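Local structure of putative peptidase (3CE2) at residues Ile455-Phe466 with Phe598-Leu609; Tyr272-Val280 with Gly571-Leu579. The protein probably acts as a zinc-dependent oligopeptidase of the M3B (PepF) family that degrades small bioactive peptides. All coordinates share one frame; numbering follows the deposited sequence.

Contact 1 (Ile455-Phe466 with Phe598-Leu609); sequences ITILTRCLDTIF and FIEKKIQELSSL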
loop_
_atom_site.group_PDB
_atom_site.type_symbol
_atom_site.label_atom_id
_atom_site.label_comp_id
_atom_site.label_asym_id
_atom_site.label_seq_id
_atom_site.Cartn_x
_atom_site.Cartn_y
_atom_site.Cartn_z
ATOM N N ILE A 455 20.066 0.312 -19.556
ATOM C CA ILE A 455 20.653 0.349 -18.233
ATOM C C ILE A 455 19.766 1.190 -17.338
ATOM O O ILE A 455 19.444 0.786 -16.221
ATOM C CB ILE A 455 22.090 0.874 -18.259
ATOM C CG1 ILE A 455 22.966 -0.121 -19.022
ATOM C CG2 ILE A 455 22.629 1.051 -16.843
ATOM C CD1 ILE A 455 24.385 0.363 -19.285
ATOM N N THR A 456 19.333 2.340 -17.845
ATOM C CA THR A 456 18.425 3.189 -17.106
ATOM C C THR A 456 17.215 2.387 -16.637
ATOM O O THR A 456 16.922 2.351 -15.451
ATOM C CB THR A 456 18.031 4.428 -17.921
ATOM O OG1 THR A 456 19.122 5.349 -17.895
ATOM C CG2 THR A 456 16.831 5.141 -17.324
ATOM N N ILE A 457 16.542 1.712 -17.559
ATOM C CA ILE A 457 15.359 0.923 -17.227
ATOM C C ILE A 457 15.664 -0.213 -16.261
ATOM O O ILE A 457 14.955 -0.416 -15.276
ATOM C CB ILE A 457 14.746 0.315 -18.468
ATOM C CG1 ILE A 457 14.231 1.418 -19.372
ATOM C CG2 ILE A 457 13.627 -0.637 -18.096
ATOM C CD1 ILE A 457 14.026 0.951 -20.785
ATOM N N LEU A 458 16.715 -0.967 -16.536
ATOM C CA LEU A 458 17.038 -2.090 -15.672
ATOM C C LEU A 458 17.349 -1.598 -14.279
ATOM O O LEU A 458 17.062 -2.265 -13.287
ATOM C CB LEU A 458 18.230 -2.853 -16.229
ATOM C CG LEU A 458 17.863 -3.838 -17.328
ATOM C CD1 LEU A 458 19.004 -3.985 -18.301
ATOM C CD2 LEU A 458 17.470 -5.185 -16.714
ATOM N N THR A 459 17.946 -0.422 -14.207
ATOM C CA THR A 459 18.407 0.080 -12.933
ATOM C C THR A 459 17.210 0.517 -12.082
ATOM O O THR A 459 17.161 0.239 -10.879
ATOM C CB THR A 459 19.438 1.206 -13.125
ATOM O OG1 THR A 459 20.678 0.618 -13.536
ATOM C CG2 THR A 459 19.669 1.929 -11.831
ATOM N N ARG A 460 16.230 1.156 -12.724
ATOM C CA ARG A 460 15.066 1.652 -12.019
ATOM C C ARG A 460 14.270 0.477 -11.463
ATOM O O ARG A 460 13.781 0.486 -10.322
ATOM C CB ARG A 460 14.198 2.485 -12.952
ATOM C CG ARG A 460 13.117 3.255 -12.212
ATOM C CD ARG A 460 12.511 4.335 -13.072
ATOM N NE ARG A 460 11.940 3.776 -14.295
ATOM C CZ ARG A 460 12.483 3.885 -15.506
ATOM N NH1 ARG A 460 11.879 3.328 -16.546
ATOM N NH2 ARG A 460 13.621 4.552 -15.680
ATOM N N CYS A 461 14.178 -0.542 -12.294
ATOM C CA CYS A 461 13.480 -1.751 -11.981
ATOM C C CYS A 461 14.119 -2.559 -10.844
ATOM O O CYS A 461 13.422 -3.071 -9.972
ATOM C CB CYS A 461 13.412 -2.590 -13.248
ATOM S SG CYS A 461 12.901 -4.247 -12.945
ATOM N N LEU A 462 15.438 -2.686 -10.823
ATOM C CA LEU A 462 16.031 -3.443 -9.732
ATOM C C LEU A 462 16.056 -2.644 -8.433
ATOM O O LEU A 462 15.799 -3.193 -7.353
ATOM C CB LEU A 462 17.395 -4.004 -10.122
ATOM C CG LEU A 462 17.260 -5.058 -11.240
ATOM C CD1 LEU A 462 18.497 -5.176 -12.108
ATOM C CD2 LEU A 462 16.856 -6.442 -10.686
ATOM N N ASP A 463 16.326 -1.344 -8.526
ATOM C CA ASP A 463 16.274 -0.476 -7.331
ATOM C C ASP A 463 14.917 -0.637 -6.624
ATOM O O ASP A 463 14.845 -0.768 -5.391
ATOM C CB ASP A 463 16.492 1.001 -7.701
ATOM C CG ASP A 463 17.952 1.321 -8.137
ATOM O OD1 ASP A 463 18.896 0.503 -7.903
ATOM O OD2 ASP A 463 18.144 2.422 -8.723
ATOM N N THR A 464 13.849 -0.630 -7.422
ATOM C CA THR A 464 12.493 -0.788 -6.921
ATOM C C THR A 464 12.307 -2.154 -6.273
ATOM O O THR A 464 11.855 -2.266 -5.128
ATOM C CB THR A 464 11.502 -0.676 -8.081
ATOM O OG1 THR A 464 11.531 0.658 -8.585
ATOM C CG2 THR A 464 10.102 -1.021 -7.644
ATOM N N ILE A 465 12.665 -3.198 -7.013
ATOM C CA ILE A 465 12.576 -4.547 -6.483
ATOM C C ILE A 465 13.405 -4.679 -5.199
ATOM O O ILE A 465 12.917 -5.176 -4.176
ATOM C CB ILE A 465 13.016 -5.575 -7.525
ATOM C CG1 ILE A 465 12.109 -5.485 -8.744
ATOM C CG2 ILE A 465 12.902 -6.938 -6.965
ATOM C CD1 ILE A 465 12.535 -6.394 -9.869
ATOM N N PHE A 466 14.645 -4.212 -5.232
ATOM C CA PHE A 466 15.480 -4.346 -4.038
ATOM C C PHE A 466 15.025 -3.507 -2.864
ATOM O O PHE A 466 15.149 -3.948 -1.734
ATOM C CB PHE A 466 16.982 -4.205 -4.330
ATOM C CG PHE A 466 17.586 -5.468 -4.855
ATOM C CD1 PHE A 466 17.974 -6.480 -3.977
ATOM C CD2 PHE A 466 17.697 -5.687 -6.228
ATOM C CE1 PHE A 466 18.478 -7.672 -4.460
ATOM C CE2 PHE A 466 18.210 -6.883 -6.720
ATOM C CZ PHE A 466 18.606 -7.866 -5.839
ATOM N N PHE A 598 12.538 -14.091 -11.919
ATOM C CA PHE A 598 12.409 -12.838 -12.622
ATOM C C PHE A 598 13.580 -11.909 -12.304
ATOM O O PHE A 598 14.151 -11.280 -13.192
ATOM C CB PHE A 598 11.096 -12.177 -12.209
ATOM C CG PHE A 598 10.799 -10.915 -12.945
ATOM C CD1 PHE A 598 9.917 -10.921 -14.025
ATOM C CD2 PHE A 598 11.391 -9.722 -12.562
ATOM C CE1 PHE A 598 9.635 -9.755 -14.707
ATOM C CE2 PHE A 598 11.118 -8.546 -13.249
ATOM C CZ PHE A 598 10.244 -8.560 -14.325
ATOM N N ILE A 599 13.939 -11.825 -11.031
ATOM C CA ILE A 599 14.975 -10.903 -10.622
ATOM C C ILE A 599 16.317 -11.364 -11.180
ATOM O O ILE A 599 17.066 -10.569 -11.754
ATOM C CB ILE A 599 14.991 -10.782 -9.099
ATOM C CG1 ILE A 599 13.673 -10.163 -8.636
ATOM C CG2 ILE A 599 16.135 -9.944 -8.624
ATOM C CD1 ILE A 599 13.340 -10.486 -7.231
ATOM N N GLU A 600 16.594 -12.658 -11.049
ATOM C CA GLU A 600 17.831 -13.232 -11.544
ATOM C C GLU A 600 18.004 -12.937 -13.010
ATOM O O GLU A 600 19.095 -12.570 -13.464
ATOM C CB GLU A 600 17.806 -14.733 -11.345
ATOM C CG GLU A 600 19.053 -15.448 -11.791
ATOM C CD GLU A 600 20.185 -15.300 -10.804
ATOM O OE1 GLU A 600 19.991 -15.661 -9.619
ATOM O OE2 GLU A 600 21.270 -14.829 -11.222
ATOM N N LYS A 601 16.921 -13.077 -13.763
ATOM C CA LYS A 601 17.021 -12.860 -15.185
ATOM C C LYS A 601 17.442 -11.432 -15.463
ATOM O O LYS A 601 18.255 -11.175 -16.349
ATOM C CB LYS A 601 15.704 -13.146 -15.875
ATOM C CG LYS A 601 15.857 -13.215 -17.348
ATOM C CD LYS A 601 14.545 -13.032 -18.053
ATOM C CE LYS A 601 14.812 -12.832 -19.540
ATOM N NZ LYS A 601 13.777 -12.011 -20.206
ATOM N N LYS A 602 16.894 -10.502 -14.693
ATOM C CA LYS A 602 17.123 -9.086 -14.944
ATOM C C LYS A 602 18.542 -8.710 -14.526
ATOM O O LYS A 602 19.198 -7.906 -15.195
ATOM C CB LYS A 602 16.112 -8.246 -14.167
ATOM C CG LYS A 602 14.715 -8.308 -14.702
ATOM C CD LYS A 602 14.489 -7.295 -15.776
ATOM C CE LYS A 602 13.123 -7.451 -16.400
ATOM N NZ LYS A 602 13.236 -8.471 -17.472
ATOM N N ILE A 603 19.021 -9.294 -13.425
ATOM C CA ILE A 603 20.388 -9.033 -12.998
ATOM C C ILE A 603 21.360 -9.488 -14.083
ATOM O O ILE A 603 22.329 -8.798 -14.371
ATOM C CB ILE A 603 20.723 -9.720 -11.664
ATOM C CG1 ILE A 603 19.881 -9.122 -10.536
ATOM C CG2 ILE A 603 22.200 -9.583 -11.343
ATOM C CD1 ILE A 603 20.144 -9.737 -9.199
ATOM N N GLN A 604 21.079 -10.634 -14.702
ATOM C CA GLN A 604 21.937 -11.150 -15.770
ATOM C C GLN A 604 21.880 -10.297 -17.017
ATOM O O GLN A 604 22.915 -10.029 -17.608
ATOM C CB GLN A 604 21.610 -12.598 -16.120
ATOM C CG GLN A 604 22.140 -13.609 -15.118
ATOM C CD GLN A 604 21.504 -14.994 -15.307
ATOM O OE1 GLN A 604 21.694 -15.899 -14.482
ATOM N NE2 GLN A 604 20.740 -15.157 -16.393
ATOM N N GLU A 605 20.693 -9.856 -17.433
ATOM C CA GLU A 605 20.645 -8.920 -18.571
ATOM C C GLU A 605 21.553 -7.733 -18.301
ATOM O O GLU A 605 22.346 -7.354 -19.144
ATOM C CB GLU A 605 19.238 -8.399 -18.847
ATOM C CG GLU A 605 18.247 -9.433 -19.314
ATOM C CD GLU A 605 16.934 -8.805 -19.762
ATOM O OE1 GLU A 605 16.962 -7.627 -20.190
ATOM O OE2 GLU A 605 15.881 -9.487 -19.699
ATOM N N LEU A 606 21.438 -7.157 -17.106
ATOM C CA LEU A 606 22.164 -5.935 -16.769
ATOM C C LEU A 606 23.652 -6.207 -16.764
ATOM O O LEU A 606 24.455 -5.425 -17.294
ATOM C CB LEU A 606 21.743 -5.418 -15.393
ATOM C CG LEU A 606 22.560 -4.214 -14.902
ATOM C CD1 LEU A 606 22.293 -3.001 -15.763
ATOM C CD2 LEU A 606 22.280 -3.884 -13.450
ATOM N N SER A 607 23.998 -7.337 -16.154
ATOM C CA SER A 607 25.373 -7.762 -15.979
ATOM C C SER A 607 26.105 -7.879 -17.309
ATOM O O SER A 607 27.269 -7.540 -17.415
ATOM C CB SER A 607 25.418 -9.092 -15.245
ATOM O OG SER A 607 26.694 -9.290 -14.694
ATOM N N SER A 608 25.429 -8.342 -18.339
ATOM C CA SER A 608 26.102 -8.436 -19.610
ATOM C C SER A 608 25.847 -7.214 -20.515
ATOM O O SER A 608 26.109 -7.250 -21.710
ATOM C CB SER A 608 25.773 -9.765 -20.297
ATOM O OG SER A 608 24.384 -9.887 -20.504
ATOM N N LEU A 609 25.351 -6.121 -19.956
ATOM C CA LEU A 609 25.314 -4.885 -20.727
ATOM C C LEU A 609 26.588 -4.109 -20.440
ATOM O O LEU A 609 27.056 -3.319 -21.260
ATOM C CB LEU A 609 24.086 -4.045 -20.393
ATOM C CG LEU A 609 22.776 -4.425 -21.075
ATOM C CD1 LEU A 609 21.766 -3.311 -20.881
ATOM C CD2 LEU A 609 22.986 -4.695 -22.542
#
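Lys602 leans into this largely apolar helix pair with its aliphatic part alone: its CB lies 4.0 Å from Leu462 CD2 and its CD 3.8 Å from Leu458 CD2. Bends at chi2 (-87°) and chi4 turn the ammonium away from the interface. That buried charge is met by Asp442 of helix 431-447 in a salt bridge, with a longer one to Glu605, which also pairs with Lys601. Leu462 is a knob in a hole formed by Ile599, Lys602, Ile603 and Leu606, its CD2 meeting Ile603 CG1 at 4.0 Å with the two side chains roughly perpendicular. The helices, part of the largely alpha-helical M3 peptidase fold, run nearly antiparallel at 146°, their axes 10.1 Å apart. At one end Ile465 and Ile599 lie alongside one another, pointing opposite ways, Ile465 CG2 coming 3.6 Å from Ile599 CD1, and the edge of the Phe466 ring receives Ile603 CD1. Toward the other end Leu458 spreads its two methyls, CD2 against the backbone O of Lys602 and CD1 against Leu609 CD1 at 3.8 Å. Leu609, just past the end of helix 590-607, also lies alongside Ile455, its CD1 3.9 Å from Ile455 CG1.

Contact 2 (Tyr272-Val280 with Gly571-Leu579); sequences YHNNIPTTV and GSDFPLEIL
Asn275 lays its CB over one face of the Phe574 ring, 3.8 Å from the ring centroid and 18° off the normal, a CH-pi contact displaced toward the rim on the CD1 side. With CG anti to the backbone N (chi1 -164°), the amide extends across the same ring: Asn275 ND2 is 3.7 Å from Phe574 CD2, and the amide and ring planes stand 70° apart. Asn274 O adds to the same side, obliquely, 3.9 Å from Phe574 CD1. Phe150 meets the ring edge-to-face, and Arg157 also touches it.

Beside the ring, Pro575 presents a blunt bump to Asn274. Its CG meets Asn274 ND2 at 3.8 Å, the amide side chain crossing the proline at about a right angle. The turn Tyr272-Asn275 is part of a Schellman motif that ends helix 266-271, in which Asn275, at positive phi, is the C-prime residue; facing it, Phe574 holds the N-cap position of helix 575-581. The contact thus sets the end of one helix against the start of another. Asp573 OD1 accepts the Phe574 backbone N-H, and its other oxygen is salt-bridged to Lys581.

Farther along, Leu576 is the projecting bump, entering a shallow hollow lined by Ile276, Pro277 and Val280. Ile276 crosses it at about a right angle, placing CD1 3.8 Å from Leu576 CG. Leu576 CD1 points at the pyrrolidine CD of Pro277, 3.7 Å away, and meets Val280 CG2 end to end at 4.2 Å. Ile276 also touches Leu271 and Tyr536 of helix 536-553, while Gln537 of that helix touches Asn274.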
loop_
_atom_site.group_PDB
_atom_site.type_symbol
_atom_site.label_atom_id
_atom_site.label_comp_id
_atom_site.label_asym_id
_atom_site.label_seq_id
_atom_site.Cartn_x
_atom_site.Cartn_y
_atom_site.Cartn_z
ATOM N N TYR A 272 -4.081 -11.911 12.260
ATOM C CA TYR A 272 -5.345 -12.612 12.424
ATOM C C TYR A 272 -6.438 -12.080 11.509
ATOM O O TYR A 272 -7.147 -12.848 10.857
ATOM C CB TYR A 272 -5.794 -12.544 13.887
ATOM C CG TYR A 272 -6.948 -13.457 14.214
ATOM C CD1 TYR A 272 -6.779 -14.848 14.273
ATOM C CD2 TYR A 272 -8.217 -12.934 14.447
ATOM C CE1 TYR A 272 -7.849 -15.687 14.567
ATOM C CE2 TYR A 272 -9.283 -13.754 14.761
ATOM C CZ TYR A 272 -9.107 -15.127 14.817
ATOM O OH TYR A 272 -10.204 -15.915 15.136
ATOM N N HIS A 273 -6.582 -10.764 11.482
ATOM C CA HIS A 273 -7.593 -10.134 10.669
ATOM C C HIS A 273 -7.627 -10.775 9.278
ATOM O O HIS A 273 -8.671 -11.216 8.800
ATOM C CB HIS A 273 -7.320 -8.624 10.580
ATOM C CG HIS A 273 -8.300 -7.881 9.719
ATOM N ND1 HIS A 273 -9.671 -8.049 9.829
ATOM C CD2 HIS A 273 -8.111 -6.964 8.737
ATOM C CE1 HIS A 273 -10.279 -7.276 8.944
ATOM N NE2 HIS A 273 -9.356 -6.605 8.273
ATOM N N ASN A 274 -6.474 -10.834 8.637
ATOM C CA ASN A 274 -6.363 -11.386 7.295
ATOM C C ASN A 274 -6.168 -12.886 7.284
ATOM O O ASN A 274 -5.944 -13.480 6.227
ATOM C CB ASN A 274 -5.181 -10.756 6.589
ATOM C CG ASN A 274 -5.519 -9.432 5.985
ATOM O OD1 ASN A 274 -4.668 -8.543 5.912
ATOM N ND2 ASN A 274 -6.768 -9.285 5.526
ATOM N N ASN A 275 -6.223 -13.490 8.466
ATOM C CA ASN A 275 -6.053 -14.920 8.589
ATOM C C ASN A 275 -4.739 -15.445 7.996
ATOM O O ASN A 275 -4.732 -16.434 7.265
ATOM C CB ASN A 275 -7.199 -15.626 7.905
ATOM C CG ASN A 275 -7.283 -17.055 8.317
ATOM O OD1 ASN A 275 -6.677 -17.438 9.316
ATOM N ND2 ASN A 275 -8.014 -17.865 7.561
ATOM N N ILE A 276 -3.625 -14.799 8.312
ATOM C CA ILE A 276 -2.347 -15.241 7.793
ATOM C C ILE A 276 -1.609 -16.110 8.821
ATOM O O ILE A 276 -1.475 -15.733 9.986
ATOM C CB ILE A 276 -1.486 -14.040 7.437
ATOM C CG1 ILE A 276 -2.330 -13.002 6.675
ATOM C CG2 ILE A 276 -0.204 -14.476 6.686
ATOM C CD1 ILE A 276 -2.288 -13.148 5.215
ATOM N N PRO A 277 -1.156 -17.303 8.400
ATOM C CA PRO A 277 -0.395 -18.146 9.318
ATOM C C PRO A 277 0.955 -17.496 9.579
ATOM O O PRO A 277 1.567 -16.967 8.652
ATOM C CB PRO A 277 -0.209 -19.466 8.530
ATOM C CG PRO A 277 -1.134 -19.379 7.382
ATOM C CD PRO A 277 -1.319 -17.928 7.078
ATOM N N THR A 278 1.422 -17.542 10.822
ATOM C CA THR A 278 2.687 -16.899 11.154
ATOM C C THR A 278 3.788 -17.483 10.286
ATOM O O THR A 278 4.807 -16.831 10.012
ATOM C CB THR A 278 3.082 -17.080 12.628
ATOM O OG1 THR A 278 3.660 -18.374 12.803
ATOM C CG2 THR A 278 1.882 -16.918 13.556
ATOM N N THR A 279 3.588 -18.709 9.827
ATOM C CA THR A 279 4.672 -19.341 9.100
ATOM C C THR A 279 4.934 -18.633 7.782
ATOM O O THR A 279 6.038 -18.657 7.258
ATOM C CB THR A 279 4.427 -20.836 8.878
ATOM O OG1 THR A 279 3.303 -21.012 8.004
ATOM C CG2 THR A 279 4.156 -21.522 10.218
ATOM N N VAL A 280 3.923 -17.981 7.240
ATOM C CA VAL A 280 4.125 -17.311 5.973
ATOM C C VAL A 280 5.066 -16.132 6.215
ATOM O O VAL A 280 6.022 -15.897 5.459
ATOM C CB VAL A 280 2.797 -16.841 5.379
ATOM C CG1 VAL A 280 3.035 -16.025 4.135
ATOM C CG2 VAL A 280 1.906 -18.034 5.087
ATOM N N GLY A 571 -12.746 -8.844 -2.800
ATOM C CA GLY A 571 -12.430 -9.321 -1.459
ATOM C C GLY A 571 -13.351 -10.454 -1.030
ATOM O O GLY A 571 -13.806 -10.473 0.106
ATOM N N SER A 572 -13.607 -11.413 -1.925
ATOM C CA SER A 572 -14.575 -12.481 -1.653
ATOM C C SER A 572 -14.085 -13.583 -0.716
ATOM O O SER A 572 -14.852 -14.441 -0.295
ATOM C CB SER A 572 -15.073 -13.103 -2.956
ATOM O OG SER A 572 -14.005 -13.382 -3.825
ATOM N N ASP A 573 -12.815 -13.557 -0.369
ATOM C CA ASP A 573 -12.306 -14.549 0.535
ATOM C C ASP A 573 -11.081 -13.937 1.197
ATOM O O ASP A 573 -10.678 -12.832 0.843
ATOM C CB ASP A 573 -11.922 -15.782 -0.272
ATOM C CG ASP A 573 -11.969 -17.075 0.539
ATOM O OD1 ASP A 573 -12.051 -17.055 1.792
ATOM O OD2 ASP A 573 -11.911 -18.140 -0.106
ATOM N N PHE A 574 -10.490 -14.644 2.151
ATOM C CA PHE A 574 -9.202 -14.251 2.707
ATOM C C PHE A 574 -8.176 -14.125 1.605
ATOM O O PHE A 574 -8.177 -14.907 0.657
ATOM C CB PHE A 574 -8.749 -15.265 3.758
ATOM C CG PHE A 574 -9.652 -15.305 4.959
ATOM C CD1 PHE A 574 -9.778 -14.181 5.788
ATOM C CD2 PHE A 574 -10.432 -16.427 5.228
ATOM C CE1 PHE A 574 -10.635 -14.194 6.875
ATOM C CE2 PHE A 574 -11.287 -16.438 6.331
ATOM C CZ PHE A 574 -11.392 -15.327 7.143
ATOM N N PRO A 575 -7.293 -13.134 1.720
ATOM C CA PRO A 575 -6.336 -12.841 0.630
ATOM C C PRO A 575 -5.474 -14.024 0.168
ATOM O O PRO A 575 -5.239 -14.169 -1.032
ATOM C CB PRO A 575 -5.454 -11.727 1.205
ATOM C CG PRO A 575 -5.743 -11.704 2.721
ATOM C CD PRO A 575 -7.143 -12.233 2.881
ATOM N N LEU A 576 -4.996 -14.861 1.086
ATOM C CA LEU A 576 -4.178 -15.996 0.632
ATOM C C LEU A 576 -5.022 -17.002 -0.136
ATOM O O LEU A 576 -4.547 -17.604 -1.111
ATOM C CB LEU A 576 -3.434 -16.689 1.774
ATOM C CG LEU A 576 -2.427 -15.853 2.581
ATOM C CD1 LEU A 576 -1.783 -16.708 3.647
ATOM C CD2 LEU A 576 -1.372 -15.114 1.719
ATOM N N GLU A 577 -6.264 -17.187 0.304
ATOM C CA GLU A 577 -7.194 -18.058 -0.404
ATOM C C GLU A 577 -7.477 -17.543 -1.807
ATOM O O GLU A 577 -7.440 -18.319 -2.765
ATOM C CB GLU A 577 -8.480 -18.263 0.385
ATOM C CG GLU A 577 -8.246 -19.124 1.608
ATOM C CD GLU A 577 -7.630 -20.474 1.219
ATOM O OE1 GLU A 577 -8.173 -21.126 0.287
ATOM O OE2 GLU A 577 -6.593 -20.872 1.821
ATOM N N ILE A 578 -7.719 -16.240 -1.938
ATOM C CA ILE A 578 -7.918 -15.647 -3.256
ATOM C C ILE A 578 -6.717 -15.936 -4.145
ATOM O O ILE A 578 -6.839 -16.252 -5.324
ATOM C CB ILE A 578 -8.076 -14.138 -3.179
ATOM C CG1 ILE A 578 -9.479 -13.781 -2.697
ATOM C CG2 ILE A 578 -7.820 -13.517 -4.549
ATOM C CD1 ILE A 578 -9.672 -12.252 -2.456
ATOM N N LEU A 579 -5.539 -15.820 -3.567
ATOM C CA LEU A 579 -4.343 -16.084 -4.311
ATOM C C LEU A 579 -4.226 -17.562 -4.643
ATOM O O LEU A 579 -3.864 -17.896 -5.767
ATOM C CB LEU A 579 -3.136 -15.613 -3.521
ATOM C CG LEU A 579 -2.981 -14.103 -3.461
ATOM C CD1 LEU A 579 -1.776 -13.750 -2.591
ATOM C CD2 LEU A 579 -2.761 -13.620 -4.857
#

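The two contacts lie about 31 Å apart between centres, with nearest atoms about 16 Å apart, and they do not touch. Along the chain their segments alternate: 272-280, 455-466, 571-579, then 598-609. The last two segments include parts of consecutive helices, 575-581 and 590-607, so the C-terminal part of the chain returns to two earlier parts of the peptidase M3 region. Helix 536-553 borders both contacts, touching Phe598 and Ile599 in contact 1 and Asn274 and Ile276 in contact 2. Contact 1 is remote from the zinc sites, whereas the Pro575 side chain in contact 2 is about 12 Å from that of Glu430, which binds zinc with His402 and His406.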